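PDB 3GJY: spermidine synthase from Corynebacterium glutamicum ATCC 13032, which probably transfers an aminopropyl group from decarboxylated S-adenosylmethionine to putrescine, making spermidine in polyamine biosynthesis. Local coordinates for residues A[94-99]-A[153-158]; A[147-152]-A[183-188]. One frame throughout, in Å; residues are numbered along the deposited sequence. Where two conformers were deposited one is given.

Interaction 1: residues A[94-99]-A[153-158]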
ATOM      1  N   THR A  94       8.672   4.742  -0.883  1.00 11.03           N
ATOM      2  CA  THR A  94       9.074   3.361  -0.581  1.00 10.78           C
ATOM      3  C   THR A  94       7.855   2.491  -0.535  1.00 10.67           C
ATOM      4  O   THR A  94       6.881   2.821   0.182  1.00 11.54           O
ATOM      5  CB  THR A  94       9.795   3.295   0.796  1.00 11.33           C
ATOM      6  OG1 THR A  94      11.005   4.014   0.659  1.00 12.54           O
ATOM      7  CG2 THR A  94      10.097   1.846   1.251  1.00 12.83           C
ATOM      8  N   HIS A  95       7.909   1.392  -1.293  1.00 10.28           N
ATOM      9  CA  HIS A  95       6.835   0.417  -1.365  1.00  9.42           C
ATOM     10  C   HIS A  95       7.283  -0.828  -0.639  1.00 10.18           C
ATOM     11  O   HIS A  95       8.211  -1.522  -1.103  1.00 11.51           O
ATOM     12  CB  HIS A  95       6.519   0.084  -2.838  1.00  9.72           C
ATOM     13  CG  HIS A  95       6.108   1.262  -3.635  1.00 10.06           C
ATOM     14  ND1 HIS A  95       4.796   1.495  -3.997  1.00 12.06           N
ATOM     15  CD2 HIS A  95       6.847   2.260  -4.187  1.00 10.38           C
ATOM     16  CE1 HIS A  95       4.747   2.601  -4.723  1.00 12.91           C
ATOM     17  NE2 HIS A  95       5.975   3.095  -4.840  1.00 11.17           N
ATOM     18  N   LEU A  96       6.689  -1.052   0.529  1.00 10.26           N
ATOM     19  CA  LEU A  96       7.004  -2.281   1.291  1.00 10.43           C
ATOM     20  C   LEU A  96       6.041  -3.365   0.811  1.00 11.64           C
ATOM     21  O   LEU A  96       4.852  -3.402   1.190  1.00 12.96           O
ATOM     22  CB  LEU A  96       6.889  -2.032   2.806  1.00 11.66           C
ATOM     23  CG  LEU A  96       7.838  -0.975   3.365  1.00 11.78           C
ATOM     24  CD1 LEU A  96       7.527  -0.709   4.824  1.00 14.87           C
ATOM     25  CD2 LEU A  96       9.336  -1.289   3.138  1.00 13.82           C
ATOM     26  N   GLY A  97       6.520  -4.196  -0.102  1.00 12.12           N
ATOM     27  CA  GLY A  97       5.620  -5.067  -0.899  1.00 14.02           C
ATOM     28  C   GLY A  97       4.947  -4.345  -2.048  1.00 15.93           C
ATOM     29  O   GLY A  97       4.849  -3.120  -2.071  1.00 17.91           O
ATOM     30  N   GLY A  98       4.383  -5.094  -2.963  1.00 17.47           N
ATOM     31  CA  GLY A  98       3.536  -4.453  -3.964  1.00 18.51           C
ATOM     32  C   GLY A  98       3.501  -5.278  -5.216  1.00 20.54           C
ATOM     33  O   GLY A  98       4.486  -5.259  -5.966  1.00 21.45           O
ATOM     34  N   GLY A  99       2.373  -5.965  -5.447  1.00 21.67           N
ATOM     35  CA  GLY A  99       2.281  -6.946  -6.512  1.00 21.18           C
ATOM     36  C   GLY A  99       2.611  -6.360  -7.867  1.00 20.37           C
ATOM     37  O   GLY A  99       2.065  -5.322  -8.265  1.00 21.36           O
ATOM     38  N   GLU A 153      13.562  -1.413   9.543  1.00 12.52           N
ATOM     39  CA  GLU A 153      14.387  -1.215  10.743  1.00 14.90           C
ATOM     40  C   GLU A 153      15.653  -0.439  10.447  1.00 14.33           C
ATOM     41  O   GLU A 153      16.197   0.220  11.365  1.00 16.25           O
ATOM     42  CB  GLU A 153      14.784  -2.562  11.341  1.00 15.30           C
ATOM     43  CG  GLU A 153      13.590  -3.293  11.917  1.00 16.96           C
ATOM     44  CD  GLU A 153      13.918  -4.595  12.608  1.00 22.23           C
ATOM     45  OE1 GLU A 153      15.122  -4.867  12.826  1.00 25.44           O
ATOM     46  OE2 GLU A 153      12.973  -5.342  12.931  1.00 22.03           O
ATOM     47  N   SER A 154      16.142  -0.512   9.199  1.00 14.58           N
ATOM     48  CA  SER A 154      17.349   0.236   8.861  0.50 14.60           C
ATOM     49  C   SER A 154      17.119   1.625   8.273  1.00 13.41           C
ATOM     50  O   SER A 154      18.080   2.328   7.963  1.00 15.17           O
ATOM     51  CB  SER A 154      18.282  -0.593   7.968  0.50 15.09           C
ATOM     52  OG  SER A 154      19.047  -1.475   8.771  0.50 19.04           O
ATOM     53  N   PHE A 155      15.843   2.060   8.157  1.00 12.40           N
ATOM     54  CA  PHE A 155      15.587   3.408   7.652  1.00 12.17           C
ATOM     55  C   PHE A 155      16.392   4.419   8.474  1.00 13.07           C
ATOM     56  O   PHE A 155      16.359   4.395   9.716  1.00 12.97           O
ATOM     57  CB  PHE A 155      14.105   3.798   7.821  1.00 12.08           C
ATOM     58  CG  PHE A 155      13.120   3.122   6.881  1.00 11.95           C
ATOM     59  CD1 PHE A 155      13.493   2.583   5.651  1.00 11.47           C
ATOM     60  CD2 PHE A 155      11.782   3.092   7.254  1.00 13.17           C
ATOM     61  CE1 PHE A 155      12.524   1.991   4.811  1.00 13.16           C
ATOM     62  CE2 PHE A 155      10.820   2.519   6.431  1.00 14.02           C
ATOM     63  CZ  PHE A 155      11.192   1.963   5.216  1.00 13.50           C
ATOM     64  N   THR A 156      17.042   5.345   7.781  1.00 13.73           N
ATOM     65  CA  THR A 156      17.664   6.498   8.445  1.00 13.60           C
ATOM     66  C   THR A 156      16.691   7.710   8.398  1.00 12.65           C
ATOM     67  O   THR A 156      15.685   7.715   7.659  1.00 12.30           O
ATOM     68  CB  THR A 156      18.994   6.859   7.768  1.00 14.08           C
ATOM     69  OG1 THR A 156      18.750   7.165   6.395  1.00 16.58           O
ATOM     70  CG2 THR A 156      19.981   5.709   7.839  1.00 15.75           C
ATOM     71  N   PRO A 157      16.957   8.744   9.195  1.00 11.98           N
ATOM     72  CA  PRO A 157      15.994   9.834   9.251  1.00 13.14           C
ATOM     73  C   PRO A 157      15.747  10.572   7.958  1.00 13.77           C
ATOM     74  O   PRO A 157      16.665  10.872   7.198  1.00 15.08           O
ATOM     75  CB  PRO A 157      16.584  10.774  10.301  1.00 13.13           C
ATOM     76  CG  PRO A 157      17.361   9.878  11.167  1.00 12.32           C
ATOM     77  CD  PRO A 157      18.014   8.905  10.220  1.00 12.34           C
ATOM     78  N   ALA A 158      14.470  10.838   7.694  1.00 13.59           N
ATOM     79  CA  ALA A 158      14.075  11.693   6.558  1.00 13.51           C
ATOM     80  C   ALA A 158      14.680  11.199   5.251  1.00 13.39           C
ATOM     81  O   ALA A 158      15.153  11.977   4.413  1.00 15.29           O
ATOM     82  CB  ALA A 158      14.468  13.148   6.833  1.00 15.36           C
TER
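Phe-155 reaches the inner strand 92-96 with the far end of its ring, where CZ meets two aliphatic branches. CG2 of Thr-94 lies 4.1 Å from Phe-155 CZ, and CD2 of Leu-96 lies 4.3 Å from the same Phe-155 CZ. Both methyls meet the ring obliquely. The two side chains of Thr-94 and Phe-155 come at each other from opposite directions, so they bridge backbones that stay well apart: Thr-94 CA and Phe-155 CA are 10.5 Å from one another. No hydrogen bond crosses here; the contact is apolar, small and fully buried.

Rotation about CA-CB in Thr-94 sorts its two branches. OG1 sits anti to the carbonyl carbon (chi1 -66°) and hydrogen-bonds Arg-160 NH2, while CG2, anti to the backbone N, is the branch offered to the aromatic ring. Because Thr-94 and Leu-96 are alternate residues of one strand, they project from the same face of the sheet; His-95 between them points to the other face, against helix 102-110, with NE2 bonded to Asn-116 OD1.

The strand belongs to the Rossmann-like core of the AdoMet methyltransferase family, to which spermidine synthases belong. Strand 92-96 is the first of the parallel strands, and it runs directly into Gly-97, Gly-98 and Gly-99, the glycine-rich turn that in relatives of this fold borders the nucleoside of the cofactor.

Farther out, strand 160-165 lies next to strand 92-96: Thr-94 pairs through its backbone with Val-162 and Ile-164, and Leu-96 with Ile-164. The Phe-155 side chain also packs on Arg-160 and Ile-163 of this neighbouring strand, and Phe-182 of helix 180-189 packs on Leu-96.

Interaction 2: residues A[147-152]-A[183-188]; sequences DARMVA and FEHCHR
Ala-152 and His-185 have the nearest CA atoms of segments 147-152 and 183-188, 5.9 Å apart. The packing is through small groups: His-185 CB rests 3.5 Å from Ala-152 O, and the CB atoms of Ala-152 and His-185 are 4.5 Å apart. Phe-182, one turn before Cys-186, adds its side chain against both Ala-152 and Arg-149.

Among the polar groups, no hydrogen bond joins the two segments. Arg-149 bends at chi2 (62°), and its NH2 comes to the edge of the His-185 imidazole, near the ring plane, 4.2 Å from His-185 CE1; the guanidinium and ring planes stand 60° apart. This arginine is committed elsewhere, through salt bridges to Asp-291 and Glu-153 and a bond from NH1 to Asn-176 O, which fix its rotation. Arg-188 NH2 likewise passes 3.6 Å from Ala-152 O without bonding it, while its NE is held by Phe-155 O.

In the conformer given, Asp-147 caps the helix start: its OD1 accepts from Arg-149 N at 3.0 Å, met from well above the carboxylate plane, and its OD2 takes a weak bond from the N of Met-150, a selenomethionine. Second conformers of Asp-147 and Met-150 make this less certain.

The short segments approach to 10.0 Å between axes and cross at 52°, side by side on one face of the central sheet, with Ala-148 and Val-151 turned onto Val-119 of strand 115-120. This helix layer forms one outer layer of the alpha/beta/alpha sandwich of AdoMet-dependent methyltransferase-like domains.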
ATOM      1  N   ASP A 147      13.904  -8.520   2.940  1.00 16.24           N
ATOM      2  CA  ASP A 147      12.787  -8.564   3.881  0.50 17.03           C
ATOM      3  C   ASP A 147      12.407  -7.128   4.241  1.00 16.54           C
ATOM      4  O   ASP A 147      13.201  -6.343   4.729  1.00 16.84           O
ATOM      5  CB  ASP A 147      13.096  -9.378   5.140  0.50 18.58           C
ATOM      6  CG  ASP A 147      12.200  -9.004   6.323  0.50 19.60           C
ATOM      7  OD1 ASP A 147      10.966  -8.808   6.166  0.50 20.42           O
ATOM      8  OD2 ASP A 147      12.749  -8.898   7.434  0.50 23.25           O
ATOM      9  N   ALA A 148      11.160  -6.795   3.946  1.00 15.42           N
ATOM     10  CA  ALA A 148      10.678  -5.438   4.170  1.00 14.35           C
ATOM     11  C   ALA A 148      10.728  -4.968   5.627  1.00 13.43           C
ATOM     12  O   ALA A 148      10.916  -3.756   5.877  1.00 12.86           O
ATOM     13  CB  ALA A 148       9.272  -5.271   3.596  1.00 15.60           C
ATOM     14  N   ARG A 149      10.483  -5.857   6.582  1.00 14.86           N
ATOM     15  CA  ARG A 149      10.570  -5.450   7.989  1.00 14.19           C
ATOM     16  C   ARG A 149      12.004  -5.066   8.325  1.00 15.45           C
ATOM     17  O   ARG A 149      12.243  -4.035   8.964  1.00 15.19           O
ATOM     18  CB  ARG A 149      10.121  -6.579   8.925  1.00 14.61           C
ATOM     19  CG  ARG A 149      10.388  -6.281  10.381  1.00 16.03           C
ATOM     20  CD  ARG A 149       9.671  -5.036  10.997  1.00 17.36           C
ATOM     21  NE  ARG A 149      10.278  -4.755  12.304  1.00 16.67           N
ATOM     22  CZ  ARG A 149       9.672  -4.778  13.490  1.00 15.42           C
ATOM     23  NH1 ARG A 149       8.369  -5.040  13.607  1.00 15.49           N
ATOM     24  NH2 ARG A 149      10.415  -4.571  14.580  1.00 17.67           N
HETATM   25  N   MSE A 150      12.964  -5.857   7.847  1.00 15.52           N
HETATM   26  CA  MSE A 150      14.358  -5.522   8.119  0.50 16.36           C
HETATM   27  C   MSE A 150      14.767  -4.224   7.435  1.00 15.85           C
HETATM   28  O   MSE A 150      15.489  -3.416   8.017  1.00 15.44           O
HETATM   29  CB  MSE A 150      15.301  -6.679   7.783  0.50 18.36           C
HETATM   30  CG  MSE A 150      15.063  -7.865   8.658  0.50 22.29           C
HETATM   31 SE   MSE A 150      15.514  -7.445  10.512  0.35 31.55          SE
HETATM   32  CE  MSE A 150      17.445  -7.403  10.281  0.50 31.73           C
ATOM     33  N   VAL A 151      14.279  -3.995   6.220  1.00 14.02           N
ATOM     34  CA  VAL A 151      14.612  -2.735   5.538  1.00 12.97           C
ATOM     35  C   VAL A 151      14.043  -1.554   6.361  1.00 12.99           C
ATOM     36  O   VAL A 151      14.747  -0.552   6.551  1.00 13.43           O
ATOM     37  CB  VAL A 151      14.088  -2.745   4.089  1.00 12.77           C
ATOM     38  CG1 VAL A 151      14.211  -1.354   3.455  1.00 14.25           C
ATOM     39  CG2 VAL A 151      14.887  -3.752   3.272  1.00 13.72           C
ATOM     40  N   ALA A 152      12.811  -1.688   6.864  1.00 12.43           N
ATOM     41  CA  ALA A 152      12.232  -0.606   7.670  1.00 12.20           C
ATOM     42  C   ALA A 152      13.069  -0.346   8.911  1.00 12.31           C
ATOM     43  O   ALA A 152      13.303   0.815   9.276  1.00 13.61           O
ATOM     44  CB  ALA A 152      10.762  -0.905   8.026  1.00 11.96           C
ATOM     45  N   PHE A 183       5.795   0.868  13.217  1.00 11.48           N
ATOM     46  CA  PHE A 183       5.358   2.232  12.888  1.00 10.94           C
ATOM     47  C   PHE A 183       6.414   3.261  13.293  1.00 11.22           C
ATOM     48  O   PHE A 183       6.629   4.236  12.577  1.00 11.85           O
ATOM     49  CB  PHE A 183       4.001   2.576  13.517  1.00 11.00           C
ATOM     50  CG  PHE A 183       2.900   1.640  13.076  1.00 11.45           C
ATOM     51  CD1 PHE A 183       2.761   1.274  11.732  1.00 12.40           C
ATOM     52  CD2 PHE A 183       2.016   1.101  14.021  1.00 12.84           C
ATOM     53  CE1 PHE A 183       1.752   0.372  11.350  1.00 12.44           C
ATOM     54  CE2 PHE A 183       1.010   0.225  13.649  1.00 13.28           C
ATOM     55  CZ  PHE A 183       0.890  -0.151  12.322  1.00 12.89           C
ATOM     56  N   GLU A 184       7.117   3.004  14.411  1.00 10.44           N
ATOM     57  CA  GLU A 184       8.184   3.914  14.850  1.00 11.85           C
ATOM     58  C   GLU A 184       9.341   3.933  13.849  1.00 11.37           C
ATOM     59  O   GLU A 184       9.927   5.012  13.592  1.00 11.83           O
ATOM     60  CB  GLU A 184       8.747   3.546  16.244  1.00 12.11           C
ATOM     61  CG  GLU A 184       7.773   3.839  17.415  1.00 12.48           C
ATOM     62  CD  GLU A 184       7.689   5.332  17.858  1.00 16.34           C
ATOM     63  OE1 GLU A 184       8.135   6.259  17.127  1.00 19.51           O
ATOM     64  OE2 GLU A 184       7.128   5.568  18.962  1.00 19.40           O
ATOM     65  N   HIS A 185       9.689   2.767  13.290  1.00 10.72           N
ATOM     66  CA  HIS A 185      10.713   2.740  12.252  1.00 10.36           C
ATOM     67  C   HIS A 185      10.279   3.551  11.022  1.00 11.49           C
ATOM     68  O   HIS A 185      11.068   4.324  10.469  1.00 11.04           O
ATOM     69  CB  HIS A 185      11.062   1.316  11.872  1.00 10.97           C
ATOM     70  CG  HIS A 185      11.858   0.607  12.915  1.00 12.77           C
ATOM     71  ND1 HIS A 185      11.497  -0.599  13.486  1.00 15.21           N
ATOM     72  CD2 HIS A 185      12.986   1.001  13.545  1.00 11.50           C
ATOM     73  CE1 HIS A 185      12.433  -0.949  14.368  1.00 11.38           C
ATOM     74  NE2 HIS A 185      13.332   0.009  14.418  1.00 17.32           N
ATOM     75  N   CYS A 186       9.029   3.359  10.616  1.00 11.01           N
ATOM     76  CA  CYS A 186       8.469   4.126   9.486  1.00 10.41           C
ATOM     77  C   CYS A 186       8.483   5.615   9.755  1.00 11.05           C
ATOM     78  O   CYS A 186       8.882   6.389   8.894  1.00 11.76           O
ATOM     79  CB  CYS A 186       7.049   3.641   9.156  1.00 10.93           C
ATOM     80  SG  CYS A 186       6.998   1.995   8.454  1.00 12.50           S
ATOM     81  N   HIS A 187       8.108   6.005  10.975  1.00 11.81           N
ATOM     82  CA  HIS A 187       8.108   7.422  11.328  1.00 11.81           C
ATOM     83  C   HIS A 187       9.512   8.047  11.261  1.00 10.93           C
ATOM     84  O   HIS A 187       9.706   9.127  10.701  1.00 12.65           O
ATOM     85  CB  HIS A 187       7.455   7.621  12.694  1.00 10.45           C
ATOM     86  CG  HIS A 187       7.276   9.053  13.056  1.00 12.56           C
ATOM     87  ND1 HIS A 187       8.276   9.826  13.594  1.00 14.32           N
ATOM     88  CD2 HIS A 187       6.207   9.864  12.899  1.00 12.94           C
ATOM     89  CE1 HIS A 187       7.829  11.058  13.759  1.00 14.54           C
ATOM     90  NE2 HIS A 187       6.577  11.110  13.349  1.00 13.69           N
ATOM     91  N   ARG A 188      10.515   7.331  11.796  1.00 10.59           N
ATOM     92  CA  ARG A 188      11.869   7.812  11.689  1.00 11.34           C
ATOM     93  C   ARG A 188      12.289   7.996  10.234  1.00 11.01           C
ATOM     94  O   ARG A 188      12.917   8.999   9.886  1.00 12.12           O
ATOM     95  CB  ARG A 188      12.833   6.847  12.366  1.00 11.81           C
ATOM     96  CG  ARG A 188      14.307   7.343  12.318  1.00 11.46           C
ATOM     97  CD  ARG A 188      15.243   6.335  13.036  1.00 10.95           C
ATOM     98  NE  ARG A 188      15.285   5.093  12.281  1.00 12.01           N
ATOM     99  CZ  ARG A 188      14.694   3.949  12.625  1.00 11.76           C
ATOM    100  NH1 ARG A 188      14.087   3.794  13.802  1.00 11.68           N
ATOM    101  NH2 ARG A 188      14.732   2.918  11.780  1.00 12.80           N
TER

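Interactions 1 and 2 lie about 6 Å apart, centre to centre, on the same side of the chain's centre, and their segments alternate along the sequence: 94-99, 147-152, 153-158, 183-188. Helix 148-153 runs straight into the loop that carries Phe-155, so one continuous piece of chain serves both contacts before strand 160-165 begins. They also touch directly. Besides the bond between Arg-188 and Phe-155, Ala-158 N probably bonds Arg-188 O at 3.3 Å, tying the end of helix 180-189 to this loop. Together the contacts connect the inner strand 92-96 outward to two helices covering one face of the mixed sheet.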